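Local coordinates for periplasmic binding protein (PDB 4OVK) that probably binds a solute in the periplasm and hands it to an ABC transporter for uptake into the cell, at residues I34-I39 with K53-I58; G57-A62 with V86-N91; D103-W108 with L121-V126. All blocks are in the same frame, centred on the assembly; numbering follows the deposited sequence. Where two conformers were deposited one is given.

How the contacts relate
Contacts 1 and 3 are two pairings in one four-stranded parallel sheet, their centres about 11 Å apart, and strands 34-36 and 104-108 lie side by side between them. Two probable hydrogen bonds of 2.9 Å join them, Ile106 N to Ala35 O and Val37 N to Ile106 O. Contact 2 shares Gly57 and Ile58 with contact 1, and its centre is about 10 Å from that of contact 1 and 15 Å from that of contact 3. It packs where strand 55-57 gives way to helix 60-67; there Phe90 also touches Val37 and Trp108. In relatives of this two-lobed family the solute lies between the lobes, so the loops after these strands probably face such a cleft.

Contact 1: residues I34-I39 with K53-I58; sequences IAIVPI and KKIVGI
Ile34 turns both its N-H and its C=O toward 53-58. Its N-H gives a 2.8 Å bond to Lys54 O, and its own O takes a nearly straight bond (178°) from Val56 N at 2.8 Å. The same oxygen receives a second, weak bond from Gly57 N at 3.5 Å. Two residues further on, Ile36 N reaches Gly57 O at 2.8 Å. The doubly used oxygen marks a beta bulge: Ile34 pairs with Ile55 but Ala35 with Gly57, one extra residue being taken up on the second strand. Two CA-H...O contacts, from Ile55 CA to Ile34 O and from Ala35 CA to Gly57 O, run beside these bonds.

The pairing is that of a beta-alpha-beta unit, in which strand 34-36 leads through helix 41-49 into strand 55-57, an edge strand of the four-stranded parallel sheet.

Among the side chains, Ile36 and Ile55 cross obliquely, Ile36 CD1 meeting Ile55 CG2 at 4.1 Å. Trp41 and Val45 of helix 41-49 also touch Ile36, a buried place for which a branched, wholly apolar chain is apt. On the opposite face, glycine is the fitting residue at position 57, since a beta carbon there would come within 3.3 Å of Ala35 CB. Val56 sets CG1 anti to its carbonyl carbon (chi1 -58°), which leaves CG2 to lie against Ile34 O at 3.4 Å. Lys54 sends its amine away from the strand pair to bond with Ile31 O.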
loop_
_atom_site.group_PDB
_atom_site.type_symbol
_atom_site.label_atom_id
_atom_site.label_comp_id
_atom_site.label_asym_id
_atom_site.label_seq_id
_atom_site.Cartn_x
_atom_site.Cartn_y
_atom_site.Cartn_z
ATOM N N ILE A 34 -18.222 10.715 -3.395
ATOM C CA ILE A 34 -16.825 11.081 -3.285
ATOM C C ILE A 34 -16.048 10.655 -4.510
ATOM O O ILE A 34 -16.199 9.526 -4.992
ATOM C CB ILE A 34 -16.177 10.440 -2.054
ATOM C CG1 ILE A 34 -16.910 10.895 -0.796
ATOM C CG2 ILE A 34 -14.700 10.804 -2.002
ATOM C CD1 ILE A 34 -16.636 10.011 0.401
ATOM N N ALA A 35 -15.225 11.573 -5.019
ATOM C CA ALA A 35 -14.288 11.252 -6.101
ATOM C C ALA A 35 -12.855 11.343 -5.569
ATOM O O ALA A 35 -12.544 12.201 -4.737
ATOM C CB ALA A 35 -14.470 12.176 -7.287
ATOM N N ILE A 36 -11.984 10.461 -6.067
ATOM C CA ILE A 36 -10.670 10.278 -5.481
ATOM C C ILE A 36 -9.594 10.284 -6.551
ATOM O O ILE A 36 -9.539 9.395 -7.387
ATOM C CB ILE A 36 -10.618 8.964 -4.669
ATOM C CG1 ILE A 36 -11.755 8.922 -3.655
ATOM C CG2 ILE A 36 -9.265 8.806 -3.977
ATOM C CD1 ILE A 36 -12.280 7.557 -3.341
ATOM N N VAL A 37 -8.740 11.311 -6.519
ATOM C CA VAL A 37 -7.633 11.433 -7.459
ATOM C C VAL A 37 -6.438 10.518 -7.115
ATOM O O VAL A 37 -5.950 9.800 -7.994
ATOM C CB VAL A 37 -7.197 12.912 -7.599
ATOM C CG1 VAL A 37 -5.845 13.042 -8.307
ATOM C CG2 VAL A 37 -8.287 13.686 -8.323
ATOM N N PRO A 38 -5.961 10.528 -5.853
ATOM C CA PRO A 38 -4.770 9.711 -5.528
ATOM C C PRO A 38 -5.045 8.217 -5.672
ATOM O O PRO A 38 -6.104 7.748 -5.280
ATOM C CB PRO A 38 -4.489 10.070 -4.067
ATOM C CG PRO A 38 -5.088 11.426 -3.890
ATOM C CD PRO A 38 -6.315 11.421 -4.740
ATOM N N ILE A 39 -4.091 7.480 -6.223
ATOM C CA ILE A 39 -4.345 6.088 -6.610
ATOM C C ILE A 39 -4.648 5.173 -5.411
ATOM O O ILE A 39 -5.647 4.458 -5.430
ATOM C CB ILE A 39 -3.214 5.521 -7.488
ATOM C CG1 ILE A 39 -3.141 6.288 -8.822
ATOM C CG2 ILE A 39 -3.441 4.034 -7.746
ATOM C CD1 ILE A 39 -1.862 6.054 -9.595
ATOM N N LYS A 53 -19.932 2.199 -1.261
ATOM C CA LYS A 53 -21.213 2.757 -1.707
ATOM C C LYS A 53 -21.188 4.245 -2.056
ATOM O O LYS A 53 -21.990 4.674 -2.870
ATOM C CB LYS A 53 -22.334 2.481 -0.683
ATOM C CG LYS A 53 -22.639 0.994 -0.459
ATOM C CD LYS A 53 -23.426 0.355 -1.595
ATOM C CE LYS A 53 -23.820 -1.075 -1.245
ATOM N NZ LYS A 53 -24.206 -1.887 -2.436
ATOM N N LYS A 54 -20.290 5.027 -1.450
ATOM C CA LYS A 54 -20.245 6.475 -1.691
ATOM C C LYS A 54 -19.224 6.915 -2.735
ATOM O O LYS A 54 -19.102 8.102 -3.015
ATOM C CB LYS A 54 -19.997 7.214 -0.373
ATOM C CG LYS A 54 -21.110 7.014 0.644
ATOM C CD LYS A 54 -20.949 7.860 1.895
ATOM C CE LYS A 54 -22.248 7.918 2.701
ATOM N NZ LYS A 54 -22.184 8.888 3.839
ATOM N N ILE A 55 -18.486 5.958 -3.315
ATOM C CA ILE A 55 -17.413 6.284 -4.225
ATOM C C ILE A 55 -17.988 6.451 -5.620
ATOM O O ILE A 55 -18.654 5.566 -6.122
ATOM C CB ILE A 55 -16.317 5.202 -4.221
ATOM C CG1 ILE A 55 -15.724 5.074 -2.814
ATOM C CG2 ILE A 55 -15.235 5.543 -5.244
ATOM C CD1 ILE A 55 -14.719 3.951 -2.659
ATOM N N VAL A 56 -17.760 7.603 -6.227
ATOM C CA VAL A 56 -18.308 7.884 -7.575
ATOM C C VAL A 56 -17.251 8.187 -8.631
ATOM O O VAL A 56 -17.576 8.334 -9.801
ATOM C CB VAL A 56 -19.332 9.039 -7.558
ATOM C CG1 VAL A 56 -20.478 8.702 -6.610
ATOM C CG2 VAL A 56 -18.682 10.373 -7.192
ATOM N N GLY A 57 -15.987 8.281 -8.231
ATOM C CA GLY A 57 -14.917 8.462 -9.179
ATOM C C GLY A 57 -13.586 8.034 -8.610
ATOM O O GLY A 57 -13.249 8.373 -7.472
ATOM N N ILE A 58 -12.841 7.272 -9.406
ATOM C CA ILE A 58 -11.512 6.806 -9.032
ATOM C C ILE A 58 -10.501 6.960 -10.166
ATOM O O ILE A 58 -10.854 7.131 -11.341
ATOM C CB ILE A 58 -11.564 5.323 -8.562
ATOM C CG1 ILE A 58 -11.790 4.346 -9.735
ATOM C CG2 ILE A 58 -12.647 5.151 -7.511
ATOM C CD1 ILE A 58 -11.788 2.876 -9.306
#

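Contact 2: residues G57-A62 with V86-N91; sequences GIHPSA and VDNNFN
His59 meets Val86, Asp87, Asn88 and Phe90 from the N-cap of helix 60-67, and the loop it packs against holds a type I beta turn running from Asp87 to Phe90. Its chi1 of -169° puts CG anti to the backbone N, and the ring bridges the helix start and the loop. ND1 accepts a capping bond of 3.0 Å from Ser61 N, which lies in the ring plane. The far side of the ring faces the loop: CD2 comes to 3.6 Å from Phe90 CE1, the two rings inclined at 49°, and NE2 stands 3.1 Å from Asp87 O. An alanine here would remove the ring, and would probably leave the amide of Ser61 without its capping acceptor and a gap beside Phe90.

Pro60 suits the first helical turn because it has no N-H in need of an acceptor. Its CD lies over one face of the His59 ring, off toward the rim, and packs on Val86 O at 3.3 Å.

Ser61, short and polar, makes at most a weak bond from OG to Asn88 OD1. The Asn88 amide lies almost parallel to the imidazole plane, its OD1 at the ring edge 3.3 Å from His59 CE1.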
loop_
_atom_site.group_PDB
_atom_site.type_symbol
_atom_site.label_atom_id
_atom_site.label_comp_id
_atom_site.label_asym_id
_atom_site.label_seq_id
_atom_site.Cartn_x
_atom_site.Cartn_y
_atom_site.Cartn_z
ATOM N N GLY A 57 -15.987 8.281 -8.231
ATOM C CA GLY A 57 -14.917 8.462 -9.179
ATOM C C GLY A 57 -13.586 8.034 -8.610
ATOM O O GLY A 57 -13.249 8.373 -7.472
ATOM N N ILE A 58 -12.841 7.272 -9.406
ATOM C CA ILE A 58 -11.512 6.806 -9.032
ATOM C C ILE A 58 -10.501 6.960 -10.166
ATOM O O ILE A 58 -10.854 7.131 -11.341
ATOM C CB ILE A 58 -11.564 5.323 -8.562
ATOM C CG1 ILE A 58 -11.790 4.346 -9.735
ATOM C CG2 ILE A 58 -12.647 5.151 -7.511
ATOM C CD1 ILE A 58 -11.788 2.876 -9.306
ATOM N N HIS A 59 -9.228 6.917 -9.814
ATOM C CA HIS A 59 -8.170 7.025 -10.794
ATOM C C HIS A 59 -8.150 5.743 -11.658
ATOM O O HIS A 59 -8.401 4.632 -11.152
ATOM C CB HIS A 59 -6.851 7.248 -10.066
ATOM C CG HIS A 59 -5.720 7.633 -10.949
ATOM N ND1 HIS A 59 -5.092 6.738 -11.790
ATOM C CD2 HIS A 59 -5.063 8.808 -11.089
ATOM C CE1 HIS A 59 -4.124 7.356 -12.438
ATOM N NE2 HIS A 59 -4.081 8.610 -12.025
ATOM N N PRO A 60 -7.897 5.886 -12.959
ATOM C CA PRO A 60 -7.931 4.686 -13.791
ATOM C C PRO A 60 -6.942 3.598 -13.349
ATOM O O PRO A 60 -7.221 2.407 -13.509
ATOM C CB PRO A 60 -7.573 5.217 -15.187
ATOM C CG PRO A 60 -6.896 6.532 -14.959
ATOM C CD PRO A 60 -7.619 7.094 -13.769
ATOM N N SER A 61 -5.804 4.006 -12.802
ATOM C CA SER A 61 -4.834 3.056 -12.212
ATOM C C SER A 61 -5.326 2.400 -10.920
ATOM O O SER A 61 -4.963 1.261 -10.627
ATOM C CB SER A 61 -3.482 3.738 -12.003
ATOM O OG SER A 61 -2.988 4.196 -13.259
ATOM N N ALA A 62 -6.166 3.103 -10.157
ATOM C CA ALA A 62 -6.872 2.497 -9.042
ATOM C C ALA A 62 -7.847 1.416 -9.539
ATOM O O ALA A 62 -7.976 0.357 -8.906
ATOM C CB ALA A 62 -7.589 3.551 -8.192
ATOM N N VAL A 86 -9.939 11.803 -14.339
ATOM C CA VAL A 86 -8.553 12.183 -14.078
ATOM C C VAL A 86 -7.611 11.280 -14.887
ATOM O O VAL A 86 -7.887 10.090 -15.042
ATOM C CB VAL A 86 -8.236 12.122 -12.552
ATOM C CG1 VAL A 86 -8.373 10.715 -11.984
ATOM C CG2 VAL A 86 -6.864 12.696 -12.248
ATOM N N ASP A 87 -6.513 11.832 -15.410
ATOM C CA ASP A 87 -5.557 11.045 -16.217
ATOM C C ASP A 87 -4.335 10.587 -15.389
ATOM O O ASP A 87 -4.292 10.796 -14.186
ATOM C CB ASP A 87 -5.146 11.834 -17.485
ATOM C CG ASP A 87 -4.192 12.984 -17.202
ATOM O OD1 ASP A 87 -3.649 13.071 -16.085
ATOM O OD2 ASP A 87 -3.971 13.806 -18.125
ATOM N N ASN A 88 -3.353 9.950 -16.029
ATOM C CA ASN A 88 -2.173 9.413 -15.313
ATOM C C ASN A 88 -1.225 10.451 -14.760
ATOM O O ASN A 88 -0.426 10.151 -13.880
ATOM C CB ASN A 88 -1.357 8.473 -16.210
ATOM C CG ASN A 88 -1.846 7.051 -16.149
ATOM O OD1 ASN A 88 -2.784 6.752 -15.420
ATOM N ND2 ASN A 88 -1.207 6.158 -16.905
ATOM N N ASN A 89 -1.284 11.664 -15.293
ATOM C CA ASN A 89 -0.488 12.750 -14.757
ATOM C C ASN A 89 -1.298 13.558 -13.747
ATOM O O ASN A 89 -0.909 14.659 -13.362
ATOM C CB ASN A 89 0.051 13.596 -15.908
ATOM C CG ASN A 89 0.884 12.771 -16.881
ATOM O OD1 ASN A 89 0.672 11.555 -17.040
ATOM N ND2 ASN A 89 1.842 13.420 -17.531
ATOM N N PHE A 90 -2.428 12.992 -13.322
ATOM C CA PHE A 90 -3.300 13.566 -12.281
ATOM C C PHE A 90 -3.998 14.866 -12.715
ATOM O O PHE A 90 -4.519 15.626 -11.879
ATOM C CB PHE A 90 -2.552 13.714 -10.938
ATOM C CG PHE A 90 -2.021 12.413 -10.402
ATOM C CD1 PHE A 90 -2.866 11.508 -9.764
ATOM C CD2 PHE A 90 -0.678 12.077 -10.547
ATOM C CE1 PHE A 90 -2.384 10.302 -9.283
ATOM C CE2 PHE A 90 -0.190 10.870 -10.064
ATOM C CZ PHE A 90 -1.045 9.985 -9.431
ATOM N N ASN A 91 -4.048 15.090 -14.028
ATOM C CA ASN A 91 -4.799 16.205 -14.588
ATOM C C ASN A 91 -6.281 15.904 -14.571
ATOM O O ASN A 91 -6.715 14.883 -15.081
ATOM C CB ASN A 91 -4.356 16.480 -16.018
ATOM C CG ASN A 91 -2.919 16.931 -16.092
ATOM O OD1 ASN A 91 -2.507 17.843 -15.375
ATOM N ND2 ASN A 91 -2.144 16.289 -16.948
#

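Contact 3: residues D103-W108 with L121-V126; sequences DVVIIW and LGIPAV
Val105 lays its CG2 methyl against Ile123 CG2, 3.6 Å away. CG1 of Val105 stands anti to the backbone N (chi1 -175°), which leaves CG2 beside that N and on the side of Ile123. Val97 of helix 94-100 touches both residues, and Leu118 of helix 112-120 covers Val105 together with Ala125. The single methyl of Ala125 suits a place in the sheet under helix 112-120, where Leu118 touches it and Ile107 CD1 comes to 4.2 Å from its CB.

On the other face, Val104 CG2 packs on Val126 CG1 at 4.2 Å, and Met27 of strand 24-28 touches both valines. Beta-branched residues favour the extended backbone needed here and give compact apolar surfaces.

Three backbone bonds set the parallel pairing. Val105 N donates to Pro124 O at 2.9 Å. Val105 O in turn accepts from Val126 N, also at 2.9 Å. The third, Ile107 N to Val126 O, is nearly straight at 175°. Ala125 CA adds a CA-H...O contact of 3.1 Å to Val105 O. Pro124 has no N-H to give to the carbonyl of Asp103 across from it, and its ring packs there instead, CD 3.3 Å from Asp103 O. Asp103 turns its carboxylate away, OD2 accepting from Asn32 N.

Gly122, whose positive phi of 79° favours glycine, closes helix 112-120 in a Schellman motif and lets the chain turn back into strand 125-128, completing the beta-alpha-beta crossover from strand 104-108 that is characteristic of parallel, Rossmann-like sheets.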
loop_
_atom_site.group_PDB
_atom_site.type_symbol
_atom_site.label_atom_id
_atom_site.label_comp_id
_atom_site.label_asym_id
_atom_site.label_seq_id
_atom_site.Cartn_x
_atom_site.Cartn_y
_atom_site.Cartn_z
ATOM N N ASP A 103 -19.757 15.363 -4.011
ATOM C CA ASP A 103 -19.836 16.251 -2.870
ATOM C C ASP A 103 -18.456 16.666 -2.390
ATOM O O ASP A 103 -18.334 17.666 -1.702
ATOM C CB ASP A 103 -20.578 15.582 -1.724
ATOM C CG ASP A 103 -21.976 15.198 -2.100
ATOM O OD1 ASP A 103 -22.662 15.995 -2.776
ATOM O OD2 ASP A 103 -22.395 14.101 -1.724
ATOM N N VAL A 104 -17.426 15.878 -2.716
ATOM C CA VAL A 104 -16.052 16.232 -2.367
ATOM C C VAL A 104 -15.123 15.412 -3.263
ATOM O O VAL A 104 -15.462 14.297 -3.671
ATOM C CB VAL A 104 -15.743 16.020 -0.854
ATOM C CG1 VAL A 104 -15.843 14.563 -0.467
ATOM C CG2 VAL A 104 -14.378 16.587 -0.457
ATOM N N VAL A 105 -13.989 16.023 -3.593
ATOM C CA VAL A 105 -12.925 15.379 -4.335
ATOM C C VAL A 105 -11.665 15.381 -3.482
ATOM O O VAL A 105 -11.269 16.408 -2.923
ATOM C CB VAL A 105 -12.643 16.120 -5.665
ATOM C CG1 VAL A 105 -11.608 15.370 -6.508
ATOM C CG2 VAL A 105 -13.939 16.286 -6.438
ATOM N N ILE A 106 -11.019 14.223 -3.402
ATOM C CA ILE A 106 -9.730 14.112 -2.730
ATOM C C ILE A 106 -8.673 14.375 -3.792
ATOM O O ILE A 106 -8.665 13.708 -4.835
ATOM C CB ILE A 106 -9.521 12.706 -2.114
ATOM C CG1 ILE A 106 -10.758 12.253 -1.318
ATOM C CG2 ILE A 106 -8.270 12.680 -1.243
ATOM C CD1 ILE A 106 -11.154 13.161 -0.172
ATOM N N ILE A 107 -7.786 15.333 -3.521
ATOM C CA ILE A 107 -6.693 15.694 -4.422
ATOM C C ILE A 107 -5.375 15.713 -3.654
ATOM O O ILE A 107 -5.350 15.507 -2.447
ATOM C CB ILE A 107 -6.923 17.068 -5.095
ATOM C CG1 ILE A 107 -6.986 18.196 -4.058
ATOM C CG2 ILE A 107 -8.184 17.038 -5.948
ATOM C CD1 ILE A 107 -7.037 19.581 -4.681
ATOM N N TRP A 108 -4.287 15.979 -4.366
ATOM C CA TRP A 108 -2.960 16.107 -3.772
ATOM C C TRP A 108 -2.669 17.534 -3.326
ATOM O O TRP A 108 -3.147 18.502 -3.936
ATOM C CB TRP A 108 -1.890 15.724 -4.774
ATOM C CG TRP A 108 -1.781 14.268 -5.088
ATOM C CD1 TRP A 108 -1.937 13.687 -6.309
ATOM C CD2 TRP A 108 -1.460 13.211 -4.178
ATOM N NE1 TRP A 108 -1.733 12.337 -6.220
ATOM C CE2 TRP A 108 -1.446 12.014 -4.922
ATOM C CE3 TRP A 108 -1.187 13.156 -2.805
ATOM C CZ2 TRP A 108 -1.162 10.779 -4.345
ATOM C CZ3 TRP A 108 -0.914 11.914 -2.229
ATOM C CH2 TRP A 108 -0.901 10.751 -3.000
ATOM N N LEU A 121 -16.254 25.878 -9.390
ATOM C CA LEU A 121 -17.322 25.049 -9.952
ATOM C C LEU A 121 -18.302 24.522 -8.899
ATOM O O LEU A 121 -19.193 23.747 -9.223
ATOM C CB LEU A 121 -16.700 23.884 -10.735
ATOM C CG LEU A 121 -15.903 24.319 -11.967
ATOM C CD1 LEU A 121 -15.082 23.163 -12.514
ATOM C CD2 LEU A 121 -16.834 24.867 -13.038
ATOM N N GLY A 122 -18.129 24.937 -7.649
ATOM C CA GLY A 122 -19.012 24.533 -6.563
ATOM C C GLY A 122 -18.718 23.136 -6.029
ATOM O O GLY A 122 -19.590 22.507 -5.431
ATOM N N ILE A 123 -17.495 22.655 -6.238
ATOM C CA ILE A 123 -17.128 21.305 -5.835
ATOM C C ILE A 123 -16.031 21.349 -4.774
ATOM O O ILE A 123 -14.885 21.716 -5.076
ATOM C CB ILE A 123 -16.649 20.461 -7.028
ATOM C CG1 ILE A 123 -17.718 20.426 -8.130
ATOM C CG2 ILE A 123 -16.300 19.045 -6.566
ATOM C CD1 ILE A 123 -17.200 19.872 -9.434
ATOM N N PRO A 124 -16.373 20.975 -3.532
ATOM C CA PRO A 124 -15.347 20.956 -2.482
ATOM C C PRO A 124 -14.235 19.972 -2.795
ATOM O O PRO A 124 -14.481 18.919 -3.393
ATOM C CB PRO A 124 -16.125 20.514 -1.241
ATOM C CG PRO A 124 -17.537 20.947 -1.519
ATOM C CD PRO A 124 -17.717 20.693 -2.986
ATOM N N ALA A 125 -13.030 20.326 -2.392
ATOM C CA ALA A 125 -11.853 19.482 -2.586
ATOM C C ALA A 125 -10.974 19.533 -1.341
ATOM O O ALA A 125 -10.769 20.606 -0.761
ATOM C CB ALA A 125 -11.078 19.946 -3.794
ATOM N N VAL A 126 -10.457 18.372 -0.948
ATOM C CA VAL A 126 -9.562 18.272 0.197
ATOM C C VAL A 126 -8.240 17.726 -0.270
ATOM O O VAL A 126 -8.191 16.768 -1.060
ATOM C CB VAL A 126 -10.127 17.427 1.363
ATOM C CG1 VAL A 126 -11.353 18.113 1.978
ATOM C CG2 VAL A 126 -10.477 16.024 0.941
#